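Local coordinates for glutamate racemase (Escherichia coli, PDB 2JFN), which is an alpha/beta enzyme of the Asp/Glu/hydantoin racemase family, modelled here with glutamic acid and UDP-N-acetylmuramoyl-L-alanine bound, at residues A52-A57 with F255-T260; T77-R82 with E279-L284. One frame throughout, in Å; residues are numbered along the deposited sequence.

Contact 1. Residues A52-A57 with F255-T260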
ATOM      1  N   ALA A  52       1.298  11.270   0.688  1.00 24.11           N
ATOM      2  CA  ALA A  52       0.108  11.769   1.364  1.00 23.89           C
ATOM      3  C   ALA A  52      -0.610  10.625   2.057  1.00 23.96           C
ATOM      4  O   ALA A  52      -0.837   9.569   1.461  1.00 23.07           O
ATOM      5  CB  ALA A  52      -0.826  12.439   0.358  1.00 23.82           C
ATOM      6  N   PHE A  53      -0.949  10.826   3.324  1.00 23.37           N
ATOM      7  CA  PHE A  53      -1.665   9.801   4.060  1.00 23.51           C
ATOM      8  C   PHE A  53      -2.885  10.399   4.763  1.00 23.79           C
ATOM      9  O   PHE A  53      -2.828  11.495   5.332  1.00 22.86           O
ATOM     10  CB  PHE A  53      -0.722   9.069   5.043  1.00 23.73           C
ATOM     11  CG  PHE A  53      -0.077   9.957   6.079  1.00 24.04           C
ATOM     12  CD1 PHE A  53      -0.516   9.929   7.402  1.00 23.82           C
ATOM     13  CD2 PHE A  53       0.991  10.784   5.743  1.00 24.45           C
ATOM     14  CE1 PHE A  53       0.105  10.709   8.378  1.00 24.38           C
ATOM     15  CE2 PHE A  53       1.623  11.574   6.711  1.00 24.39           C
ATOM     16  CZ  PHE A  53       1.176  11.534   8.033  1.00 24.35           C
ATOM     17  N   ASP A  54      -3.997   9.675   4.693  1.00 23.79           N
ATOM     18  CA  ASP A  54      -5.253  10.123   5.290  1.00 24.06           C
ATOM     19  C   ASP A  54      -5.393   9.709   6.753  1.00 24.18           C
ATOM     20  O   ASP A  54      -6.162   8.805   7.079  1.00 23.82           O
ATOM     21  CB  ASP A  54      -6.429   9.567   4.483  1.00 23.89           C
ATOM     22  CG  ASP A  54      -7.748  10.233   4.842  1.00 23.89           C
ATOM     23  OD1 ASP A  54      -7.762  11.081   5.765  1.00 22.90           O
ATOM     24  OD2 ASP A  54      -8.766   9.906   4.199  1.00 23.05           O
ATOM     25  N   ASN A  55      -4.669  10.386   7.641  1.00 24.17           N
ATOM     26  CA  ASN A  55      -4.736  10.053   9.053  1.00 25.09           C
ATOM     27  C   ASN A  55      -6.095  10.408   9.650  1.00 25.56           C
ATOM     28  O   ASN A  55      -6.430   9.948  10.734  1.00 25.79           O
ATOM     29  CB  ASN A  55      -3.602  10.749   9.826  1.00 25.26           C
ATOM     30  CG  ASN A  55      -3.683  12.264   9.763  1.00 25.36           C
ATOM     31  OD1 ASN A  55      -3.772  12.857   8.684  1.00 24.79           O
ATOM     32  ND2 ASN A  55      -3.638  12.903  10.929  1.00 25.74           N
ATOM     33  N   VAL A  56      -6.880  11.202   8.926  1.00 25.66           N
ATOM     34  CA  VAL A  56      -8.210  11.610   9.382  1.00 26.16           C
ATOM     35  C   VAL A  56      -9.265  10.508   9.219  1.00 26.34           C
ATOM     36  O   VAL A  56     -10.118  10.321  10.092  1.00 26.27           O
ATOM     37  CB  VAL A  56      -8.695  12.876   8.620  1.00 26.47           C
ATOM     38  CG1 VAL A  56     -10.194  13.099   8.839  1.00 26.82           C
ATOM     39  CG2 VAL A  56      -7.919  14.096   9.103  1.00 26.75           C
ATOM     40  N   ALA A  57      -9.205   9.772   8.113  1.00 25.69           N
ATOM     41  CA  ALA A  57     -10.189   8.730   7.872  1.00 25.62           C
ATOM     42  C   ALA A  57      -9.647   7.306   7.999  1.00 25.80           C
ATOM     43  O   ALA A  57     -10.388   6.343   7.816  1.00 25.99           O
ATOM     44  CB  ALA A  57     -10.835   8.935   6.509  1.00 25.61           C
ATOM     45  N   PHE A 255       2.434  14.892   3.215  1.00 24.93           N
ATOM     46  CA  PHE A 255       1.202  15.586   3.589  1.00 25.25           C
ATOM     47  C   PHE A 255       0.316  14.713   4.476  1.00 25.33           C
ATOM     48  O   PHE A 255       0.094  13.535   4.184  1.00 25.42           O
ATOM     49  CB  PHE A 255       0.361  15.938   2.358  1.00 24.82           C
ATOM     50  CG  PHE A 255       0.876  17.098   1.555  1.00 25.59           C
ATOM     51  CD1 PHE A 255       1.087  16.959   0.187  1.00 25.46           C
ATOM     52  CD2 PHE A 255       1.108  18.333   2.151  1.00 26.01           C
ATOM     53  CE1 PHE A 255       1.523  18.032  -0.584  1.00 26.29           C
ATOM     54  CE2 PHE A 255       1.545  19.422   1.391  1.00 26.91           C
ATOM     55  CZ  PHE A 255       1.755  19.269   0.018  1.00 26.72           C
ATOM     56  N   CYS A 256      -0.192  15.282   5.562  1.00 25.82           N
ATOM     57  CA  CYS A 256      -1.132  14.548   6.403  1.00 26.46           C
ATOM     58  C   CYS A 256      -2.427  15.349   6.237  1.00 26.79           C
ATOM     59  O   CYS A 256      -2.396  16.476   5.731  1.00 26.33           O
ATOM     60  CB  CYS A 256      -0.678  14.516   7.868  1.00 27.23           C
ATOM     61  SG  CYS A 256      -0.470  16.125   8.650  1.00 29.02           S
ATOM     62  N   MET A 257      -3.566  14.789   6.633  1.00 27.23           N
ATOM     63  CA  MET A 257      -4.819  15.529   6.479  1.00 27.99           C
ATOM     64  C   MET A 257      -5.169  16.315   7.742  1.00 28.39           C
ATOM     65  O   MET A 257      -6.054  17.169   7.729  1.00 28.39           O
ATOM     66  CB  MET A 257      -5.964  14.581   6.103  1.00 28.01           C
ATOM     67  CG  MET A 257      -5.713  13.783   4.819  1.00 28.41           C
ATOM     68  SD  MET A 257      -5.102  14.770   3.408  1.00 29.78           S
ATOM     69  CE  MET A 257      -3.678  13.782   2.894  1.00 29.70           C
ATOM     70  N   ALA A 258      -4.453  16.032   8.823  1.00 29.08           N
ATOM     71  CA  ALA A 258      -4.657  16.720  10.091  1.00 30.02           C
ATOM     72  C   ALA A 258      -3.356  16.644  10.871  1.00 30.76           C
ATOM     73  O   ALA A 258      -2.779  15.568  11.021  1.00 30.44           O
ATOM     74  CB  ALA A 258      -5.784  16.064  10.884  1.00 29.75           C
ATOM     75  N   MET A 259      -2.891  17.787  11.357  1.00 31.73           N
ATOM     76  CA  MET A 259      -1.651  17.833  12.118  1.00 32.90           C
ATOM     77  C   MET A 259      -1.949  17.392  13.544  1.00 33.14           C
ATOM     78  O   MET A 259      -2.122  18.214  14.443  1.00 33.45           O
ATOM     79  CB  MET A 259      -1.081  19.251  12.095  1.00 34.30           C
ATOM     80  CG  MET A 259       0.371  19.350  12.517  1.00 36.54           C
ATOM     81  SD  MET A 259       1.469  18.392  11.452  1.00 38.48           S
ATOM     82  CE  MET A 259       1.551  19.416  10.012  1.00 37.84           C
ATOM     83  N   THR A 260      -2.020  16.079  13.734  1.00 32.81           N
ATOM     84  CA  THR A 260      -2.310  15.482  15.029  1.00 32.55           C
ATOM     85  C   THR A 260      -1.035  14.930  15.648  1.00 32.45           C
ATOM     86  O   THR A 260      -0.001  14.833  14.985  1.00 32.43           O
ATOM     87  CB  THR A 260      -3.273  14.298  14.879  1.00 32.69           C
ATOM     88  OG1 THR A 260      -2.611  13.248  14.156  1.00 32.32           O
ATOM     89  CG2 THR A 260      -4.524  14.715  14.129  1.00 32.38           C
TER
HETATM   90  O   HOH W   1      -3.821  11.099  13.348  1.00 33.85           O
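Two backbone N-H groups grip the side-chain oxygen of Asn-55. Met-257 N gives Asn-55 OD1 the shorter bond, 2.8 Å and nearly in line with its C=O bond, while Ala-258 N adds a weak, bent one at 3.3 Å. The other end of the amide donates: Asn-55 ND2 reaches Ala-258 O at 2.8 Å, the acceptor lying about 20° out of the amide plane, and also a water that bridges to Thr-260 OG1. Acceptance at OD1 and donation from ND2 fix which way round the amide lies; chi1 of 62° sets CG between the backbone N and the carbonyl carbon. Thr-260 itself caps the helix 261-264 through Ala-263 N.

Parallel strands 48-53 and 253-256 of the mixed sheet end here, joined by the nearly straight bond from Phe-53 N to Phe-255 O (3.0 Å), and Asn-55 ties together the loops that leave them. Over one face of the Phe-53 ring, offset toward the rim, lies Cys-256 CA in a CH-pi contact 4.2 Å from the centroid; Cys-256 CB touches CZ.

Met-257, bent at chi2 and chi3, lays its CE against Phe-53 O and Ala-52 CB. Its CG meets Asp-54 OD1, whose carboxylate accepts Ala-57 N in an Asx motif and turns OD2 to Tyr-60 and Arg-71. Val-56 CG2 presses on Ala-258 CB at 3.4 Å, closer than usual van der Waals contact.

Contact 2. Residues T77-R82 with E279-L284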
ATOM      1  N   THR A  77      -7.161  15.617  -5.531  1.00 23.25           N
ATOM      2  CA  THR A  77      -7.503  16.928  -6.062  1.00 23.42           C
ATOM      3  C   THR A  77      -6.728  18.004  -5.301  1.00 23.65           C
ATOM      4  O   THR A  77      -6.181  18.934  -5.904  1.00 23.58           O
ATOM      5  CB  THR A  77      -9.010  17.180  -5.928  1.00 23.36           C
ATOM      6  OG1 THR A  77      -9.708  16.209  -6.718  1.00 23.52           O
ATOM      7  CG2 THR A  77      -9.378  18.583  -6.412  1.00 23.84           C
ATOM      8  N   ALA A  78      -6.674  17.864  -3.979  1.00 23.68           N
ATOM      9  CA  ALA A  78      -5.971  18.823  -3.133  1.00 24.18           C
ATOM     10  C   ALA A  78      -4.474  18.783  -3.405  1.00 24.10           C
ATOM     11  O   ALA A  78      -3.820  19.823  -3.463  1.00 23.96           O
ATOM     12  CB  ALA A  78      -6.245  18.533  -1.656  1.00 24.04           C
ATOM     13  N   VAL A  79      -3.923  17.585  -3.573  1.00 23.77           N
ATOM     14  CA  VAL A  79      -2.501  17.485  -3.851  1.00 24.22           C
ATOM     15  C   VAL A  79      -2.189  18.179  -5.177  1.00 24.69           C
ATOM     16  O   VAL A  79      -1.226  18.945  -5.269  1.00 24.55           O
ATOM     17  CB  VAL A  79      -2.025  16.016  -3.939  1.00 23.88           C
ATOM     18  CG1 VAL A  79      -0.556  15.979  -4.325  1.00 23.31           C
ATOM     19  CG2 VAL A  79      -2.230  15.316  -2.595  1.00 23.95           C
ATOM     20  N   GLN A  80      -3.011  17.912  -6.189  1.00 25.87           N
ATOM     21  CA  GLN A  80      -2.835  18.501  -7.518  1.00 27.88           C
ATOM     22  C   GLN A  80      -2.827  20.025  -7.487  1.00 29.34           C
ATOM     23  O   GLN A  80      -2.249  20.670  -8.363  1.00 28.95           O
ATOM     24  CB  GLN A  80      -3.938  18.032  -8.474  1.00 28.24           C
ATOM     25  CG  GLN A  80      -3.841  18.673  -9.857  1.00 29.92           C
ATOM     26  CD  GLN A  80      -4.880  18.173 -10.829  1.00 30.55           C
ATOM     27  OE1 GLN A  80      -6.080  18.392 -10.645  1.00 32.95           O
ATOM     28  NE2 GLN A  80      -4.429  17.500 -11.877  1.00 31.00           N
ATOM     29  N   GLU A  81      -3.478  20.601  -6.484  1.00 30.79           N
ATOM     30  CA  GLU A  81      -3.525  22.050  -6.351  1.00 32.53           C
ATOM     31  C   GLU A  81      -2.191  22.573  -5.850  1.00 32.42           C
ATOM     32  O   GLU A  81      -1.767  23.667  -6.223  1.00 32.74           O
ATOM     33  CB  GLU A  81      -4.640  22.459  -5.390  1.00 34.55           C
ATOM     34  CG  GLU A  81      -6.000  22.495  -6.036  1.00 37.85           C
ATOM     35  CD  GLU A  81      -6.057  23.489  -7.182  1.00 39.61           C
ATOM     36  OE1 GLU A  81      -5.675  24.664  -6.976  1.00 41.29           O
ATOM     37  OE2 GLU A  81      -6.485  23.099  -8.288  1.00 41.33           O
ATOM     38  N   ARG A  82      -1.531  21.787  -5.005  1.00 31.81           N
ATOM     39  CA  ARG A  82      -0.232  22.168  -4.470  1.00 31.83           C
ATOM     40  C   ARG A  82       0.859  21.942  -5.518  1.00 31.32           C
ATOM     41  O   ARG A  82       1.773  22.759  -5.661  1.00 31.21           O
ATOM     42  CB  ARG A  82       0.081  21.360  -3.204  1.00 32.76           C
ATOM     43  CG  ARG A  82      -0.736  21.772  -1.977  1.00 34.95           C
ATOM     44  CD  ARG A  82      -0.402  23.206  -1.558  1.00 36.27           C
ATOM     45  NE  ARG A  82       0.980  23.315  -1.093  1.00 38.20           N
ATOM     46  CZ  ARG A  82       1.370  23.083   0.159  1.00 38.36           C
ATOM     47  NH1 ARG A  82       0.480  22.737   1.077  1.00 38.95           N
ATOM     48  NH2 ARG A  82       2.654  23.181   0.487  1.00 38.87           N
ATOM     49  N   GLU A 279       3.581  18.446   6.177  1.00 32.79           N
ATOM     50  CA  GLU A 279       2.641  19.561   6.227  1.00 33.18           C
ATOM     51  C   GLU A 279       1.203  19.061   6.154  1.00 33.21           C
ATOM     52  O   GLU A 279       0.939  17.942   5.701  1.00 31.95           O
ATOM     53  CB  GLU A 279       2.874  20.531   5.060  1.00 33.85           C
ATOM     54  CG  GLU A 279       4.194  21.289   5.089  1.00 34.93           C
ATOM     55  CD  GLU A 279       4.354  22.221   3.900  1.00 35.80           C
ATOM     56  OE1 GLU A 279       5.479  22.732   3.685  1.00 37.17           O
ATOM     57  OE2 GLU A 279       3.359  22.451   3.179  1.00 35.89           O
ATOM     58  N   LYS A 280       0.276  19.901   6.602  1.00 33.51           N
ATOM     59  CA  LYS A 280      -1.134  19.560   6.554  1.00 34.17           C
ATOM     60  C   LYS A 280      -1.681  19.962   5.193  1.00 34.45           C
ATOM     61  O   LYS A 280      -1.401  21.052   4.699  1.00 34.38           O
ATOM     62  CB  LYS A 280      -1.918  20.298   7.643  1.00 34.76           C
ATOM     63  CG  LYS A 280      -3.431  20.191   7.455  1.00 35.25           C
ATOM     64  CD  LYS A 280      -4.190  20.817   8.605  1.00 36.16           C
ATOM     65  CE  LYS A 280      -5.694  20.753   8.375  1.00 36.76           C
ATOM     66  NZ  LYS A 280      -6.443  21.191   9.596  1.00 37.23           N
ATOM     67  N   LEU A 281      -2.455  19.074   4.584  1.00 34.75           N
ATOM     68  CA  LEU A 281      -3.052  19.359   3.290  1.00 35.65           C
ATOM     69  C   LEU A 281      -4.528  19.685   3.492  1.00 36.70           C
ATOM     70  O   LEU A 281      -5.242  18.944   4.167  1.00 36.57           O
ATOM     71  CB  LEU A 281      -2.921  18.150   2.365  1.00 35.08           C
ATOM     72  CG  LEU A 281      -3.516  18.317   0.966  1.00 34.82           C
ATOM     73  CD1 LEU A 281      -2.698  19.327   0.176  1.00 34.07           C
ATOM     74  CD2 LEU A 281      -3.533  16.967   0.259  1.00 34.40           C
ATOM     75  N   ALA A 282      -4.980  20.793   2.915  1.00 37.88           N
ATOM     76  CA  ALA A 282      -6.381  21.195   3.032  1.00 39.41           C
ATOM     77  C   ALA A 282      -7.199  20.430   1.996  1.00 40.14           C
ATOM     78  O   ALA A 282      -6.984  20.583   0.796  1.00 40.34           O
ATOM     79  CB  ALA A 282      -6.518  22.700   2.799  1.00 39.19           C
ATOM     80  N   VAL A 283      -8.141  19.616   2.466  1.00 41.23           N
ATOM     81  CA  VAL A 283      -8.979  18.814   1.579  1.00 42.40           C
ATOM     82  C   VAL A 283     -10.447  19.252   1.579  1.00 43.56           C
ATOM     83  O   VAL A 283     -10.979  19.665   2.611  1.00 43.82           O
ATOM     84  CB  VAL A 283      -8.922  17.328   1.983  1.00 42.15           C
ATOM     85  CG1 VAL A 283      -9.780  16.500   1.046  1.00 42.12           C
ATOM     86  CG2 VAL A 283      -7.483  16.843   1.967  1.00 42.22           C
ATOM     87  N   LEU A 284     -11.096  19.149   0.419  1.00 44.69           N
ATOM     88  CA  LEU A 284     -12.507  19.518   0.277  1.00 45.88           C
ATOM     89  C   LEU A 284     -13.360  18.276   0.027  1.00 46.59           C
ATOM     90  O   LEU A 284     -14.142  18.235  -0.929  1.00 47.10           O
ATOM     91  CB  LEU A 284     -12.701  20.483  -0.899  1.00 46.17           C
ATOM     92  CG  LEU A 284     -11.824  21.729  -1.017  1.00 46.66           C
ATOM     93  CD1 LEU A 284     -12.345  22.589  -2.163  1.00 46.97           C
ATOM     94  CD2 LEU A 284     -11.841  22.512   0.286  1.00 46.95           C
TER
HETATM   95  O   HOH W   2      -2.986  22.373   1.250  1.00 50.35           O
HETATM   96  O   HOH W   3       0.207  23.257   3.888  1.00 54.60           O
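Arg-82 and Glu-279 form the salt bridge of this contact, through one N-H and one oxygen. Arg-82 NH2 donates to Glu-279 OE2 at 2.9 Å with an N-H...O angle of 172°. The oxygen is approached on its syn side and lies close to the guanidinium plane; the two flat groups are only 24° apart, so they meet nearly coplanar and edge on. The extended chain of Glu-279 beyond CG carries its carboxylate out to the guanidinium edge.

Water extends the polar group. One molecule accepts from Arg-82 NH1 at 2.9 Å and donates to Lys-280 O, with a weak further bond to Glu-279 OE2. A second accepts from Ala-282 N and, weakly, from NH1, so the guanidinium is also linked to the backbone of 279-284 through solvent.

The apolar part is built round Leu-281. With chi1 at 180°, Leu-281 CG stands anti to the backbone N and lies 3.8 Å from Ala-78 CB. The methyls divide the remaining contacts. Leu-281 CD2 packs on Val-79 CG2 at 3.5 Å and on Ala-78 CB, the valine and leucine side chains crossing at about a right angle; Leu-281 CD1 lies against Arg-82 CG at 3.8 Å, where the two side chains run past each other in opposite directions. Ala-78 CB also abuts Ala-282 O at 3.3 Å and Val-283 CG2.

The C-terminal end of helix 65-82 thereby packs against strand 277-280 and the segment that follows it, with Phe-255 of the neighbouring strand touching both Arg-82 and Leu-281. Buried alanine, valine and leucine supply close packing, while the ion pair lies at a hydrated margin, where water probably moderates its charges.

Overall arrangement
Contacts 1 and 2 have centres 11 Å apart and both reach one mixed sheet, in which strands 253-256 and 277-280 are parallel neighbours. Cys-256 joins them: its N and O lie 2.9 Å from Glu-279 O and 2.8 Å from Leu-281 N, probable hydrogen bonds. Side chains meet as well, Met-257 SD lying 3.5 Å from Val-283 CG2 and Phe-255 CE2 3.5 Å from Arg-82 NH1. Strand 48-53 and helix 65-82 follow each other in the chain; the strand pairs with 253-256 within the sheet, while the helix packs against strand 277-280 and the residues after it. Contact 1 is close to the pocket: the Asp-54 side chain is about 8 Å from the bound glutamic acid, and its partner Tyr-60 lines that pocket.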